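Local coordinates for importin subunit beta-1 (Saccharomyces cerevisiae, PDB 5OWU), which carries proteins into the nucleus together with importin alpha, the adaptor that recognises classical nuclear localization signals in the cargo, at residues I111-A114 against A115-I119; P133-M136 against K137-D141; V151-A154 against S155-L159; L159-M162 against C163-A166. All coordinates share one frame; numbering follows the deposited sequence.

How the interactions relate
All four are local contacts along helices of HEAT repeats 3 and 4. Interactions 1, 3 and 4 are mainly buried, whereas interaction 2 has a solvent-facing side. Interactions 3 and 4 follow one another along helix 149-165 and share Leu159. Chemistry changes with place: interactions 1 and 3 meet through small alanines, their centres about 9 Å apart, while the methionines of interaction 2 pack against helix 149-165 and its outer side bears a salt bridge. Asn113 of interaction 1 meets Tyr161 of interaction 4 by a hydrogen bond between partly exposed residues, while Ser155 of interaction 3 is a buried polar group. Interaction 4 runs one residue past the end of its helix.

Interaction 1: residues I111-A114 against A115-I119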
loop_
_atom_site.group_PDB
_atom_site.type_symbol
_atom_site.label_atom_id
_atom_site.label_comp_id
_atom_site.label_asym_id
_atom_site.label_seq_id
_atom_site.Cartn_x
_atom_site.Cartn_y
_atom_site.Cartn_z
ATOM N N ILE A 111 14.872 24.983 18.445
ATOM C CA ILE A 111 16.178 24.491 18.876
ATOM C C ILE A 111 16.006 23.181 19.624
ATOM O O ILE A 111 16.724 22.203 19.380
ATOM C CB ILE A 111 16.883 25.544 19.755
ATOM C CG1 ILE A 111 17.215 26.804 18.948
ATOM C CG2 ILE A 111 18.150 24.962 20.408
ATOM C CD1 ILE A 111 18.218 26.595 17.827
ATOM N N ALA A 112 15.033 23.148 20.542
ATOM C CA ALA A 112 14.783 21.957 21.344
ATOM C C ALA A 112 14.404 20.763 20.475
ATOM O O ALA A 112 14.861 19.642 20.716
ATOM C CB ALA A 112 13.679 22.254 22.359
ATOM N N ASN A 113 13.559 20.982 19.468
ATOM C CA ASN A 113 13.166 19.904 18.563
ATOM C C ASN A 113 14.362 19.381 17.766
ATOM O O ASN A 113 14.596 18.162 17.688
ATOM C CB ASN A 113 12.068 20.403 17.619
ATOM C CG ASN A 113 11.384 19.274 16.865
ATOM O OD1 ASN A 113 11.034 18.251 17.443
ATOM N ND2 ASN A 113 11.193 19.458 15.570
ATOM N N ALA A 114 15.131 20.287 17.150
ATOM C CA ALA A 114 16.312 19.836 16.410
ATOM C C ALA A 114 17.255 19.056 17.317
ATOM O O ALA A 114 17.766 17.985 16.945
ATOM C CB ALA A 114 17.030 21.034 15.796
ATOM N N ALA A 115 17.483 19.572 18.524
ATOM C CA ALA A 115 18.354 18.897 19.474
ATOM C C ALA A 115 17.806 17.524 19.839
ATOM O O ALA A 115 18.567 16.562 19.981
ATOM C CB ALA A 115 18.519 19.765 20.718
ATOM N N ALA A 116 16.485 17.412 19.990
ATOM C CA ALA A 116 15.878 16.129 20.322
ATOM C C ALA A 116 16.112 15.113 19.213
ATOM O O ALA A 116 16.386 13.938 19.484
ATOM C CB ALA A 116 14.380 16.304 20.576
ATOM N N GLN A 117 15.999 15.543 17.955
ATOM C CA GLN A 117 16.266 14.627 16.849
ATOM C C GLN A 117 17.733 14.198 16.819
ATOM O O GLN A 117 18.041 13.027 16.540
ATOM C CB GLN A 117 15.867 15.278 15.530
ATOM C CG GLN A 117 14.397 15.613 15.419
ATOM C CD GLN A 117 14.004 16.046 14.019
ATOM O OE1 GLN A 117 14.191 15.310 13.053
ATOM N NE2 GLN A 117 13.452 17.245 13.908
ATOM N N LEU A 118 18.652 15.127 17.108
ATOM C CA LEU A 118 20.076 14.789 17.130
ATOM C C LEU A 118 20.396 13.814 18.257
ATOM O O LEU A 118 21.096 12.809 18.055
ATOM C CB LEU A 118 20.910 16.069 17.272
ATOM C CG LEU A 118 22.431 15.900 17.387
ATOM C CD1 LEU A 118 22.968 15.242 16.149
ATOM C CD2 LEU A 118 23.104 17.232 17.607
ATOM N N ILE A 119 19.901 14.113 19.462
ATOM C CA ILE A 119 20.058 13.203 20.590
ATOM C C ILE A 119 19.523 11.829 20.226
ATOM O O ILE A 119 20.161 10.808 20.502
ATOM C CB ILE A 119 19.356 13.771 21.838
ATOM C CG1 ILE A 119 20.127 14.982 22.364
ATOM C CG2 ILE A 119 19.220 12.702 22.923
ATOM C CD1 ILE A 119 19.347 15.821 23.351
#
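Ala115 and Ile111 meet one helical turn apart: Ala115 N donates to Ile111 O at 2.9 Å, with an N-H...O angle of 164°, and Ala115 CB lies 3.3 Å from Ile111 O. Ala114 takes the opposite part, its carbonyl accepting Leu118 N at 3.0 Å. These two methyls leave the helix slim on two flanks, Ala115 against Ala103 of helix 90-104 and Ala114 against Ala62 of helix 55-67. Asn113 carries the polar side. Its carbonyl accepts Gln117 N, and Gln117 CG rests 3.4 Å from Asn113 O because CG sits beside its own backbone N (chi1 -62°). Beyond that the two side chains run across one another, amide planes 48° apart, with Asn113 ND2 and Gln117 NE2 at 3.6 Å; both are donors, so the touch is van der Waals. The other end of the Asn113 amide is occupied, since OD1 is hydrogen-bonded to Tyr161 of helix 149-165. Alanines on the flanks and one polar strip mark the second helix of HEAT repeat 3, closely packed on its partner helix and on the helices of both adjoining repeats.

Interaction 2: residues P133-M136 against K137-D141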
loop_
_atom_site.group_PDB
_atom_site.type_symbol
_atom_site.label_atom_id
_atom_site.label_comp_id
_atom_site.label_asym_id
_atom_site.label_seq_id
_atom_site.Cartn_x
_atom_site.Cartn_y
_atom_site.Cartn_z
ATOM N N PRO A 133 25.439 5.880 29.041
ATOM C CA PRO A 133 24.586 5.469 30.168
ATOM C C PRO A 133 23.987 6.637 30.928
ATOM O O PRO A 133 23.008 6.448 31.655
ATOM C CB PRO A 133 25.540 4.663 31.058
ATOM C CG PRO A 133 26.883 5.255 30.782
ATOM C CD PRO A 133 26.864 5.605 29.307
ATOM N N GLU A 134 24.548 7.835 30.790
ATOM C CA GLU A 134 23.994 9.001 31.461
ATOM C C GLU A 134 22.655 9.427 30.873
ATOM O O GLU A 134 21.861 10.067 31.574
ATOM C CB GLU A 134 24.984 10.164 31.375
ATOM C CG GLU A 134 26.376 9.831 31.904
ATOM C CD GLU A 134 27.363 9.407 30.820
ATOM O OE1 GLU A 134 26.941 8.930 29.743
ATOM O OE2 GLU A 134 28.578 9.554 31.058
ATOM N N LEU A 135 22.386 9.083 29.611
ATOM C CA LEU A 135 21.248 9.669 28.914
ATOM C C LEU A 135 19.933 9.285 29.573
ATOM O O LEU A 135 19.077 10.141 29.807
ATOM C CB LEU A 135 21.233 9.249 27.443
ATOM C CG LEU A 135 20.012 9.776 26.670
ATOM C CD1 LEU A 135 19.966 11.283 26.675
ATOM C CD2 LEU A 135 20.001 9.270 25.239
ATOM N N MET A 136 19.736 7.994 29.845
ATOM C CA MET A 136 18.437 7.552 30.338
ATOM C C MET A 136 18.181 8.040 31.756
ATOM O O MET A 136 17.031 8.317 32.116
ATOM C CB MET A 136 18.340 6.031 30.256
ATOM C CG MET A 136 18.036 5.527 28.860
ATOM S SD MET A 136 16.560 6.298 28.176
ATOM C CE MET A 136 17.216 7.091 26.727
ATOM N N LYS A 137 19.231 8.166 32.568
ATOM C CA LYS A 137 19.082 8.825 33.857
ATOM C C LYS A 137 18.660 10.277 33.671
ATOM O O LYS A 137 17.784 10.778 34.391
ATOM C CB LYS A 137 20.395 8.726 34.633
ATOM C CG LYS A 137 20.280 8.999 36.126
ATOM C CD LYS A 137 20.654 10.429 36.467
ATOM C CE LYS A 137 20.888 10.601 37.961
ATOM N NZ LYS A 137 19.683 10.274 38.757
ATOM N N ILE A 138 19.245 10.963 32.685
ATOM C CA ILE A 138 18.849 12.348 32.428
ATOM C C ILE A 138 17.390 12.411 31.980
ATOM O O ILE A 138 16.646 13.312 32.380
ATOM C CB ILE A 138 19.788 13.007 31.394
ATOM C CG1 ILE A 138 21.182 13.218 31.992
ATOM C CG2 ILE A 138 19.223 14.346 30.937
ATOM C CD1 ILE A 138 22.246 13.740 31.004
ATOM N N MET A 139 16.960 11.468 31.139
ATOM C CA MET A 139 15.587 11.492 30.645
ATOM C C MET A 139 14.602 11.227 31.777
ATOM O O MET A 139 13.592 11.925 31.899
ATOM C CB MET A 139 15.399 10.462 29.525
ATOM C CG MET A 139 16.186 10.740 28.222
ATOM S SD MET A 139 15.678 12.201 27.289
ATOM C CE MET A 139 16.871 13.401 27.871
ATOM N N VAL A 140 14.885 10.232 32.623
ATOM C CA VAL A 140 13.996 9.938 33.744
ATOM C C VAL A 140 13.908 11.143 34.669
ATOM O O VAL A 140 12.817 11.540 35.094
ATOM C CB VAL A 140 14.468 8.678 34.489
ATOM C CG1 VAL A 140 13.701 8.495 35.816
ATOM C CG2 VAL A 140 14.290 7.463 33.603
ATOM N N ASP A 141 15.054 11.752 34.992
ATOM C CA ASP A 141 15.015 12.933 35.847
ATOM C C ASP A 141 14.291 14.094 35.170
ATOM O O ASP A 141 13.600 14.864 35.844
ATOM C CB ASP A 141 16.432 13.346 36.254
ATOM C CG ASP A 141 17.089 12.339 37.177
ATOM O OD1 ASP A 141 16.366 11.548 37.820
ATOM O OD2 ASP A 141 18.333 12.348 37.265
#
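Leu135 and Met139 touch through both backbone and side chain, and the backbone bonds come first. Met139 N donates to Leu135 O at 2.8 Å, Ile138 N to Glu134 O at 3.0 Å and Val140 N to Met136 O at 2.9 Å, giving the regular i to i+4 pattern of an alpha helix.

The apolar contacts join Leu135, Met136 and Met139. Leu135 CD1 meets the terminal methyl of Met139, CE, at 3.9 Å, and Met136 CE comes to 4.1 Å from Met139 CG, its chain crossing that of Met139 at a slant, so Met139 touches the leucine with its end methyl and Met136 with its CG. Both methionines are bent at chi2 and chi3, which folds their chains instead of extending them.

Two other carbons rest on main-chain oxygens one turn back: Val140 CG2 settles 3.2 Å from Met136 O, and Ile138 CG1 lies 3.3 Å from Glu134 O.

Charge is confined to the outer side. Lys137 NZ forms a salt bridge with Asp141 OD2 at 2.9 Å, using the syn lone pair of that oxygen; the lysine reaches it by bending at chi2 (-97°) and again at chi4.

Met136 and Met139 press on Leu159 of helix 149-165, while Leu135 faces Ile119 of helix 109-126. An apolar face turned to the neighbouring helices and a salt bridge on the exposed side make this an amphipathic helix, the first of HEAT repeat 4.

Interaction 3: residues V151-A154 against S155-L159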
loop_
_atom_site.group_PDB
_atom_site.type_symbol
_atom_site.label_atom_id
_atom_site.label_comp_id
_atom_site.label_asym_id
_atom_site.label_seq_id
_atom_site.Cartn_x
_atom_site.Cartn_y
_atom_site.Cartn_z
ATOM N N VAL A 151 11.334 21.313 29.519
ATOM C CA VAL A 151 12.295 20.229 29.678
ATOM C C VAL A 151 11.590 18.883 29.576
ATOM O O VAL A 151 12.055 17.966 28.881
ATOM C CB VAL A 151 13.042 20.391 31.015
ATOM C CG1 VAL A 151 13.914 19.184 31.305
ATOM C CG2 VAL A 151 13.874 21.663 30.987
ATOM N N LYS A 152 10.450 18.747 30.256
ATOM C CA LYS A 152 9.632 17.548 30.112
ATOM C C LYS A 152 9.308 17.284 28.649
ATOM O O LYS A 152 9.525 16.180 28.131
ATOM C CB LYS A 152 8.332 17.707 30.903
ATOM C CG LYS A 152 8.489 17.739 32.409
ATOM C CD LYS A 152 7.183 18.176 33.066
ATOM C CE LYS A 152 7.155 17.859 34.554
ATOM N NZ LYS A 152 5.885 18.310 35.178
ATOM N N ARG A 153 8.768 18.294 27.971
ATOM C CA ARG A 153 8.256 18.099 26.621
ATOM C C ARG A 153 9.387 17.783 25.649
ATOM O O ARG A 153 9.271 16.873 24.824
ATOM C CB ARG A 153 7.488 19.344 26.175
ATOM C CG ARG A 153 6.299 19.060 25.261
ATOM C CD ARG A 153 6.736 18.692 23.850
ATOM N NE ARG A 153 7.280 19.837 23.122
ATOM C CZ ARG A 153 6.548 20.725 22.455
ATOM N NH1 ARG A 153 5.222 20.614 22.417
ATOM N NH2 ARG A 153 7.143 21.733 21.823
ATOM N N ALA A 154 10.488 18.532 25.725
ATOM C CA ALA A 154 11.607 18.287 24.822
ATOM C C ALA A 154 12.188 16.896 25.038
ATOM O O ALA A 154 12.538 16.198 24.073
ATOM C CB ALA A 154 12.678 19.358 25.017
ATOM N N SER A 155 12.280 16.462 26.297
ATOM C CA SER A 155 12.817 15.134 26.559
ATOM C C SER A 155 11.881 14.052 26.036
ATOM O O SER A 155 12.341 13.046 25.480
ATOM C CB SER A 155 13.084 14.969 28.054
ATOM O OG SER A 155 13.991 15.971 28.491
ATOM N N LEU A 156 10.562 14.249 26.184
ATOM C CA LEU A 156 9.605 13.291 25.639
ATOM C C LEU A 156 9.683 13.236 24.115
ATOM O O LEU A 156 9.597 12.153 23.523
ATOM C CB LEU A 156 8.188 13.641 26.100
ATOM C CG LEU A 156 7.955 13.462 27.607
ATOM C CD1 LEU A 156 6.676 14.128 28.065
ATOM C CD2 LEU A 156 7.926 11.988 27.959
ATOM N N LEU A 157 9.849 14.387 23.461
ATOM C CA LEU A 157 10.101 14.385 22.023
ATOM C C LEU A 157 11.322 13.544 21.685
ATOM O O LEU A 157 11.285 12.715 20.767
ATOM C CB LEU A 157 10.307 15.811 21.508
ATOM C CG LEU A 157 9.106 16.752 21.526
ATOM C CD1 LEU A 157 9.499 18.061 20.871
ATOM C CD2 LEU A 157 7.901 16.136 20.829
ATOM N N ALA A 158 12.422 13.759 22.409
ATOM C CA ALA A 158 13.637 12.995 22.138
ATOM C C ALA A 158 13.393 11.497 22.277
ATOM O O ALA A 158 13.863 10.708 21.452
ATOM C CB ALA A 158 14.762 13.448 23.068
ATOM N N LEU A 159 12.653 11.081 23.311
ATOM C CA LEU A 159 12.369 9.656 23.474
ATOM C C LEU A 159 11.525 9.127 22.313
ATOM O O LEU A 159 11.791 8.037 21.776
ATOM C CB LEU A 159 11.676 9.424 24.817
ATOM C CG LEU A 159 12.591 9.696 26.021
ATOM C CD1 LEU A 159 11.780 9.969 27.259
ATOM C CD2 LEU A 159 13.533 8.521 26.247
#
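Val151 to Ala154 hand their carbonyls to the amides of Ser155 to Ala158 in four successive i to i+4 bonds, from Ser155 N to Val151 O through Ala158 N to Ala154 O, both at 3.0 Å, without a break in the helix. Ser155 adds a fifth bond: its OG, set beside its own backbone N by chi1 of -58°, donates to Val151 O at 2.8 Å. That oxygen is thus gripped twice, with Ser155 N and Ser155 OG arriving from opposite faces of the carbonyl plane. The hydroxyl also accepts from Asn142 ND2, which ties this turn to the end of helix 133-142. Replacing Ser155 by an alanine would probably leave Val151 O with the amide alone and deprive Asn142 of its acceptor, weakening the join between the two helices. On another side Arg153 curls forward through bends at chi2 and chi3, laying its chain across Leu157: Arg153 CD is 3.8 Å from Leu157 CG, and Arg153 NE is 3.6 Å from Leu157 CD1, which meets the guanidinium obliquely. Leu156 CG lies 3.2 Å from Lys152 O, and its branches pack on Val197, Ala200 and Ala201 of helix 195-208. Lys152 extends fully to a salt bridge with Glu192. Small Ala154 and Ala158 face Ala112 and Ala116 of helix 109-126. Such alanine-to-alanine approach between successive second helices is in keeping with a HEAT solenoid, where repeat 4 stacks on repeat 3.

Interaction 4: residues L159-M162 against C163-A166; sequences LGYM and CESA
Ser165 N donates to Tyr161 O at 2.8 Å, the shortest bond of this last turn of helix 149-165, with an N-H...O angle of 150°. Ser165 CB crowds the same carbonyl, 3.1 Å from Tyr161 O. Glu164 N points straighter, to Gly160 O at 2.9 Å and 170°, and Cys163 N reaches Leu159 O at 3.1 Å. The series then fades: Ala166 N to Met162 O is a weak bond of 3.3 Å, and Ala166, which is poorly ordered, leaves the helical conformation. Among the side chains Tyr161 and Glu164 lie alongside and point the same way, ring and carboxylate planes only 14° apart. Glu164 OE1 comes to 3.9 Å from Tyr161 CD1, obliquely. The glutamate gets there because its CG stands opposite the backbone N and the chain runs out extended, while the tyrosine hydroxyl goes on to Asn113. The turn sits among several helices: Tyr161 covers Gln117 and Ala120 of helix 109-126, Met162 packs on Leu135 and Met136 of helix 133-142, and Cys163 faces Asp207 and Ser208 of helix 195-208, with Phe211 of the following loop beside it.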
loop_
_atom_site.group_PDB
_atom_site.type_symbol
_atom_site.label_atom_id
_atom_site.label_comp_id
_atom_site.label_asym_id
_atom_site.label_seq_id
_atom_site.Cartn_x
_atom_site.Cartn_y
_atom_site.Cartn_z
ATOM N N LEU A 159 12.653 11.081 23.311
ATOM C CA LEU A 159 12.369 9.656 23.474
ATOM C C LEU A 159 11.525 9.127 22.313
ATOM O O LEU A 159 11.791 8.037 21.776
ATOM C CB LEU A 159 11.676 9.424 24.817
ATOM C CG LEU A 159 12.591 9.696 26.021
ATOM C CD1 LEU A 159 11.780 9.969 27.259
ATOM C CD2 LEU A 159 13.533 8.521 26.247
ATOM N N GLY A 160 10.528 9.903 21.890
ATOM C CA GLY A 160 9.763 9.521 20.713
ATOM C C GLY A 160 10.642 9.327 19.494
ATOM O O GLY A 160 10.573 8.297 18.824
ATOM N N TYR A 161 11.487 10.320 19.195
ATOM C CA TYR A 161 12.364 10.241 18.028
ATOM C C TYR A 161 13.302 9.055 18.131
ATOM O O TYR A 161 13.598 8.395 17.136
ATOM C CB TYR A 161 13.172 11.531 17.894
ATOM C CG TYR A 161 12.399 12.715 17.362
ATOM C CD1 TYR A 161 11.721 12.646 16.150
ATOM C CD2 TYR A 161 12.384 13.920 18.051
ATOM C CE1 TYR A 161 11.030 13.736 15.654
ATOM C CE2 TYR A 161 11.697 15.015 17.562
ATOM C CZ TYR A 161 11.025 14.918 16.364
ATOM O OH TYR A 161 10.339 16.008 15.891
ATOM N N MET A 162 13.810 8.797 19.327
ATOM C CA MET A 162 14.632 7.620 19.579
ATOM C C MET A 162 13.940 6.351 19.106
ATOM O O MET A 162 14.527 5.522 18.398
ATOM C CB MET A 162 14.897 7.543 21.075
ATOM C CG MET A 162 16.229 7.059 21.492
ATOM S SD MET A 162 16.271 7.232 23.289
ATOM C CE MET A 162 16.332 9.001 23.495
ATOM N N CYS A 163 12.690 6.165 19.524
ATOM C CA CYS A 163 11.994 4.929 19.180
ATOM C C CYS A 163 11.608 4.899 17.706
ATOM O O CYS A 163 11.770 3.874 17.036
ATOM C CB CYS A 163 10.773 4.780 20.082
ATOM S SG CYS A 163 11.267 4.607 21.803
ATOM N N GLU A 164 11.136 6.023 17.176
ATOM C CA GLU A 164 10.744 6.083 15.771
ATOM C C GLU A 164 11.939 5.880 14.839
ATOM O O GLU A 164 11.814 5.231 13.795
ATOM C CB GLU A 164 10.063 7.425 15.502
ATOM C CG GLU A 164 9.635 7.648 14.068
ATOM C CD GLU A 164 9.025 9.018 13.865
ATOM O OE1 GLU A 164 9.436 9.963 14.575
ATOM O OE2 GLU A 164 8.132 9.147 13.001
ATOM N N SER A 165 13.105 6.420 15.199
ATOM C CA SER A 165 14.275 6.376 14.321
ATOM C C SER A 165 14.924 4.999 14.288
ATOM O O SER A 165 15.546 4.641 13.283
ATOM C CB SER A 165 15.312 7.412 14.761
ATOM O OG SER A 165 14.992 8.711 14.293
ATOM N N ALA A 166 14.818 4.230 15.367
ATOM C CA ALA A 166 15.287 2.852 15.350
ATOM C C ALA A 166 14.450 2.019 14.385
ATOM O O ALA A 166 13.265 2.288 14.161
ATOM C CB ALA A 166 15.217 2.252 16.751
#